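Local coordinates for protein acyl-CoA dehydrogenase (Thermus thermophilus, PDB 2Z1Q) that binds FAD and probably catalyses the oxidation of saturated acyl-CoA thioesters to their 2,3-dehydroacyl-CoA products, at residues V262-L267 against E350-K355; S311-A316 against S359-Y364. All coordinates share one frame; numbering follows the deposited sequence.

Interaction 1 of 2, residues V262-L267 against E350-K355; sequences VGRYKL and EASIIK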
loop_
_atom_site.group_PDB
_atom_site.type_symbol
_atom_site.label_atom_id
_atom_site.label_comp_id
_atom_site.label_asym_id
_atom_site.label_seq_id
_atom_site.Cartn_x
_atom_site.Cartn_y
_atom_site.Cartn_z
ATOM N N VAL B 262 -19.114 12.372 12.901
ATOM C CA VAL B 262 -19.084 11.184 13.736
ATOM C C VAL B 262 -18.450 10.027 12.983
ATOM O O VAL B 262 -17.645 9.264 13.540
ATOM C CB VAL B 262 -20.495 10.799 14.160
ATOM C CG1 VAL B 262 -20.488 9.438 14.855
ATOM C CG2 VAL B 262 -21.062 11.881 15.060
ATOM N N GLY B 263 -18.828 9.879 11.722
ATOM C CA GLY B 263 -18.269 8.805 10.936
ATOM C C GLY B 263 -16.759 8.888 10.879
ATOM O O GLY B 263 -16.081 7.865 10.919
ATOM N N ARG B 264 -16.218 10.098 10.814
ATOM C CA ARG B 264 -14.775 10.226 10.728
ATOM C C ARG B 264 -14.026 9.829 11.983
ATOM O O ARG B 264 -13.024 9.115 11.899
ATOM C CB ARG B 264 -14.400 11.643 10.310
ATOM C CG ARG B 264 -14.792 11.953 8.873
ATOM C CD ARG B 264 -14.708 13.437 8.558
ATOM N NE ARG B 264 -15.058 13.689 7.162
ATOM C CZ ARG B 264 -15.331 14.886 6.653
ATOM N NH1 ARG B 264 -15.637 15.005 5.364
ATOM N NH2 ARG B 264 -15.308 15.958 7.428
ATOM N N TYR B 265 -14.477 10.256 13.154
ATOM C CA TYR B 265 -13.703 9.849 14.308
ATOM C C TYR B 265 -13.921 8.392 14.677
ATOM O O TYR B 265 -13.013 7.759 15.217
ATOM C CB TYR B 265 -13.930 10.775 15.501
ATOM C CG TYR B 265 -15.312 10.784 16.071
ATOM C CD1 TYR B 265 -15.789 9.700 16.816
ATOM C CD2 TYR B 265 -16.117 11.903 15.944
ATOM C CE1 TYR B 265 -17.037 9.749 17.428
ATOM C CE2 TYR B 265 -17.364 11.967 16.550
ATOM C CZ TYR B 265 -17.816 10.890 17.294
ATOM O OH TYR B 265 -19.025 10.997 17.943
ATOM N N LYS B 266 -15.097 7.840 14.371
ATOM C CA LYS B 266 -15.346 6.429 14.672
ATOM C C LYS B 266 -14.493 5.580 13.719
ATOM O O LYS B 266 -13.986 4.523 14.096
ATOM C CB LYS B 266 -16.842 6.082 14.527
ATOM C CG LYS B 266 -17.748 6.775 15.562
ATOM C CD LYS B 266 -19.168 6.221 15.572
ATOM C CE LYS B 266 -19.178 4.743 15.950
ATOM N NZ LYS B 266 -20.554 4.168 15.933
ATOM N N LEU B 267 -14.309 6.046 12.492
ATOM C CA LEU B 267 -13.495 5.314 11.533
ATOM C C LEU B 267 -12.025 5.380 11.979
ATOM O O LEU B 267 -11.284 4.388 11.897
ATOM C CB LEU B 267 -13.652 5.932 10.138
ATOM C CG LEU B 267 -12.824 5.278 9.036
ATOM C CD1 LEU B 267 -13.226 3.827 8.916
ATOM C CD2 LEU B 267 -13.048 5.997 7.728
ATOM N N GLU B 350 -10.551 18.324 13.839
ATOM C CA GLU B 350 -9.896 17.214 14.526
ATOM C C GLU B 350 -10.415 15.865 13.997
ATOM O O GLU B 350 -9.648 14.916 13.826
ATOM C CB GLU B 350 -10.156 17.282 16.038
ATOM C CG GLU B 350 -9.443 18.385 16.827
ATOM C CD GLU B 350 -9.892 19.811 16.505
ATOM O OE1 GLU B 350 -11.073 20.035 16.158
ATOM O OE2 GLU B 350 -9.043 20.723 16.626
ATOM N N ALA B 351 -11.723 15.778 13.753
ATOM C CA ALA B 351 -12.311 14.544 13.240
ATOM C C ALA B 351 -11.642 14.186 11.914
ATOM O O ALA B 351 -11.286 13.042 11.686
ATOM C CB ALA B 351 -13.812 14.707 13.042
ATOM N N SER B 352 -11.466 15.177 11.050
ATOM C CA SER B 352 -10.824 14.932 9.761
ATOM C C SER B 352 -9.371 14.484 9.908
ATOM O O SER B 352 -8.930 13.581 9.194
ATOM C CB SER B 352 -10.891 16.180 8.886
ATOM O OG SER B 352 -12.208 16.413 8.415
ATOM N N ILE B 353 -8.637 15.103 10.839
ATOM C CA ILE B 353 -7.233 14.740 11.067
ATOM C C ILE B 353 -7.049 13.282 11.494
ATOM O O ILE B 353 -6.192 12.582 10.959
ATOM C CB ILE B 353 -6.559 15.642 12.142
ATOM C CG1 ILE B 353 -6.365 17.062 11.611
ATOM C CG2 ILE B 353 -5.205 15.053 12.530
ATOM C CD1 ILE B 353 -5.861 18.045 12.670
ATOM N N ILE B 354 -7.834 12.825 12.465
ATOM C CA ILE B 354 -7.714 11.445 12.911
ATOM C C ILE B 354 -8.269 10.471 11.872
ATOM O O ILE B 354 -7.899 9.299 11.862
ATOM C CB ILE B 354 -8.422 11.215 14.278
ATOM C CG1 ILE B 354 -9.884 11.628 14.182
ATOM C CG2 ILE B 354 -7.712 12.001 15.389
ATOM C CD1 ILE B 354 -10.616 11.524 15.493
ATOM N N LYS B 355 -9.143 10.952 10.989
ATOM C CA LYS B 355 -9.706 10.103 9.935
ATOM C C LYS B 355 -8.594 9.776 8.923
ATOM O O LYS B 355 -8.414 8.626 8.523
ATOM C CB LYS B 355 -10.897 10.818 9.266
ATOM C CG LYS B 355 -11.128 10.471 7.792
ATOM C CD LYS B 355 -11.547 9.045 7.602
ATOM C CE LYS B 355 -10.911 8.410 6.352
ATOM N NZ LYS B 355 -11.295 9.026 5.054
#
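Arg264 and Lys355 meet through their aliphatic roots, CB of Arg264 lying 3.7 Å from CB of Lys355, with the two chains crossing obliquely from there. Beside this pair the backbones come close: the CA atoms of Tyr265 and Ala351 are 5.0 Å apart, and CB of Arg264 reaches CB of Ala351 at 4.1 Å. Two further apolar touches flank this centre. CD1 of Ile354 reaches CB of Tyr265 at 3.4 Å; CG1 of Ile354 stands between the backbone N and the carbonyl carbon (chi1 56°), and the chain then runs on extended to bring CD1 to the other helix. The Tyr265 ring itself turns away, one face over Val262 O and its side chain against helix 90-99. CD2 of Leu267 presses on CD of Lys355 at 3.4 Å, a tight carbon pair.

Segments 262-267 and 350-355 belong to the long helices 252-288 and 348-372 of the all-helical C-terminal domain of the acyl-CoA dehydrogenase fold. Their axes approach to 7.7 Å at 38°, a separation that the small Ala351 side chain suits.

No hydrogen bond crosses the contact. Arg264 NH2 comes within 3.3 Å of Ser352 OG, but the angle is poor, and Ser352 OG bonds instead with Asn404. Arg264 NE and Lys355 NZ, which probably both carry positive charge, lie 6.4 Å apart and each bonds to a main-chain oxygen: NE to Glu398 O, NZ to Phe397 O, with Asn401 OD1 as a second partner for the lysine.

Interaction 2 of 2, residues S311-A316 against S359-Y364; sequences SRIYAA and SEVLDY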
loop_
_atom_site.group_PDB
_atom_site.type_symbol
_atom_site.label_atom_id
_atom_site.label_comp_id
_atom_site.label_asym_id
_atom_site.label_seq_id
_atom_site.Cartn_x
_atom_site.Cartn_y
_atom_site.Cartn_z
ATOM N N SER B 311 4.784 2.469 16.963
ATOM C CA SER B 311 4.861 3.904 17.093
ATOM C C SER B 311 3.693 4.614 16.393
ATOM O O SER B 311 3.029 5.455 17.004
ATOM C CB SER B 311 6.195 4.414 16.544
ATOM O OG SER B 311 6.255 5.828 16.633
ATOM N N ARG B 312 3.422 4.282 15.129
ATOM C CA ARG B 312 2.329 4.959 14.437
ATOM C C ARG B 312 0.978 4.663 15.086
ATOM O O ARG B 312 0.124 5.535 15.183
ATOM C CB ARG B 312 2.337 4.588 12.963
ATOM C CG ARG B 312 3.690 4.840 12.303
ATOM C CD ARG B 312 3.569 4.970 10.803
ATOM N NE ARG B 312 4.850 4.784 10.125
ATOM C CZ ARG B 312 5.031 4.944 8.817
ATOM N NH1 ARG B 312 6.226 4.751 8.278
ATOM N NH2 ARG B 312 4.008 5.311 8.047
ATOM N N ILE B 313 0.785 3.442 15.552
ATOM C CA ILE B 313 -0.469 3.112 16.209
ATOM C C ILE B 313 -0.641 3.958 17.480
ATOM O O ILE B 313 -1.728 4.473 17.743
ATOM C CB ILE B 313 -0.512 1.615 16.572
ATOM C CG1 ILE B 313 -0.543 0.771 15.292
ATOM C CG2 ILE B 313 -1.711 1.332 17.440
ATOM C CD1 ILE B 313 -0.290 -0.696 15.556
ATOM N N TYR B 314 0.428 4.114 18.258
ATOM C CA TYR B 314 0.353 4.912 19.478
ATOM C C TYR B 314 -0.037 6.355 19.174
ATOM O O TYR B 314 -0.905 6.933 19.835
ATOM C CB TYR B 314 1.700 4.884 20.216
ATOM C CG TYR B 314 1.754 5.818 21.397
ATOM C CD1 TYR B 314 1.071 5.526 22.569
ATOM C CD2 TYR B 314 2.463 7.025 21.326
ATOM C CE1 TYR B 314 1.081 6.402 23.652
ATOM C CE2 TYR B 314 2.482 7.906 22.398
ATOM C CZ TYR B 314 1.785 7.586 23.560
ATOM O OH TYR B 314 1.756 8.431 24.641
ATOM N N ALA B 315 0.594 6.937 18.163
ATOM C CA ALA B 315 0.282 8.302 17.781
ATOM C C ALA B 315 -1.196 8.438 17.385
ATOM O O ALA B 315 -1.897 9.299 17.913
ATOM C CB ALA B 315 1.187 8.751 16.629
ATOM N N ALA B 316 -1.671 7.590 16.471
ATOM C CA ALA B 316 -3.071 7.666 16.026
ATOM C C ALA B 316 -4.034 7.454 17.196
ATOM O O ALA B 316 -5.019 8.169 17.345
ATOM C CB ALA B 316 -3.343 6.623 14.940
ATOM N N SER B 359 -6.586 5.905 8.993
ATOM C CA SER B 359 -6.560 5.086 7.796
ATOM C C SER B 359 -5.148 4.920 7.234
ATOM O O SER B 359 -4.790 3.823 6.825
ATOM C CB SER B 359 -7.512 5.665 6.733
ATOM O OG SER B 359 -7.336 7.061 6.566
ATOM N N GLU B 360 -4.333 5.978 7.243
ATOM C CA GLU B 360 -2.977 5.866 6.694
ATOM C C GLU B 360 -2.047 5.060 7.576
ATOM O O GLU B 360 -1.133 4.397 7.079
ATOM C CB GLU B 360 -2.405 7.252 6.394
ATOM C CG GLU B 360 -3.208 7.900 5.262
ATOM C CD GLU B 360 -2.620 9.200 4.744
ATOM O OE1 GLU B 360 -3.242 9.777 3.829
ATOM O OE2 GLU B 360 -1.552 9.648 5.230
ATOM N N VAL B 361 -2.280 5.101 8.885
ATOM C CA VAL B 361 -1.467 4.310 9.802
ATOM C C VAL B 361 -1.838 2.829 9.585
ATOM O O VAL B 361 -0.956 1.999 9.421
ATOM C CB VAL B 361 -1.711 4.701 11.271
ATOM C CG1 VAL B 361 -1.097 3.657 12.183
ATOM C CG2 VAL B 361 -1.094 6.084 11.560
ATOM N N LEU B 362 -3.137 2.513 9.565
ATOM C CA LEU B 362 -3.583 1.128 9.321
ATOM C C LEU B 362 -3.034 0.610 7.977
ATOM O O LEU B 362 -2.551 -0.518 7.892
ATOM C CB LEU B 362 -5.126 1.040 9.322
ATOM C CG LEU B 362 -5.690 -0.322 8.887
ATOM C CD1 LEU B 362 -5.234 -1.363 9.871
ATOM C CD2 LEU B 362 -7.210 -0.301 8.792
ATOM N N ASP B 363 -3.085 1.445 6.944
ATOM C CA ASP B 363 -2.579 1.083 5.620
ATOM C C ASP B 363 -1.142 0.574 5.764
ATOM O O ASP B 363 -0.797 -0.526 5.309
ATOM C CB ASP B 363 -2.632 2.326 4.716
ATOM C CG ASP B 363 -2.139 2.066 3.295
ATOM O OD1 ASP B 363 -2.968 1.794 2.392
ATOM O OD2 ASP B 363 -0.912 2.134 3.083
ATOM N N TYR B 364 -0.311 1.376 6.419
ATOM C CA TYR B 364 1.077 1.015 6.657
ATOM C C TYR B 364 1.212 -0.273 7.463
ATOM O O TYR B 364 1.987 -1.154 7.097
ATOM C CB TYR B 364 1.814 2.130 7.398
ATOM C CG TYR B 364 3.215 1.739 7.795
ATOM C CD1 TYR B 364 4.257 1.789 6.875
ATOM C CD2 TYR B 364 3.492 1.289 9.085
ATOM C CE1 TYR B 364 5.550 1.399 7.222
ATOM C CE2 TYR B 364 4.785 0.895 9.451
ATOM C CZ TYR B 364 5.807 0.954 8.512
ATOM O OH TYR B 364 7.080 0.577 8.863
HETATM O O HOH W 1 1.219 6.396 8.337
#
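Arg312 lays its guanidinium flat over one face of the Tyr364 ring, a cation-pi stack between antiparallel neighbours in the helical bundle of the C-terminal domain. The axes of the short segments 311-316 and 359-364 run at 162° and approach to 9.6 Å. CZ of Arg312 sits 3.7 Å from the centroid of the Tyr364 ring, 7° off its normal. The planes of the two groups differ by 8°. The extended arginine chain carries the group across the gap, while CG of Tyr364, anti to the backbone N, brings the ring face against it. An alanine at Tyr364 would probably leave that guanidinium face without its aromatic partner and the group freer to turn, although Glu308 would still hold NE by a salt bridge.

The apolar part centres on Val361. Its CG1 touches CB of Arg312 at 3.6 Å and lies 4.3 Å from CG1 of Ile313, whereas CG2 of Val361 meets CB of Ala316 at 4.1 Å. Helix 252-288 packs against Ile313 and Ala316.

Water supplies the one polar bridge: lying in the guanidinium plane at its edge, it accepts from Arg312 NH2 at 3.0 Å and donates weakly to Glu360 O at 3.3 Å.

Helix 348-372 serves both contacts, offering 350-355 to helix 252-288 in interaction 1 and 359-364 to helix 300-331 in interaction 2, their centres about 14 Å apart. The centre of interaction 1 is about 4 Å from the centre of the chain; Leu267 alone among its touching residues is partly exposed. Interaction 2, its centre about 12 Å from that of the chain, has two partly exposed members, Arg312 and Tyr364. The chemistry differs as well: the inner crossing, more closely spaced, joins aliphatic parts and sends its cationic ends to other partners, whereas the outer one places a cation, also salt-bridged to Glu308, on an aromatic face beside a bridging water. Ile354 and Ala316 tie the three helices together, touching helices 300-331 and 252-288 respectively.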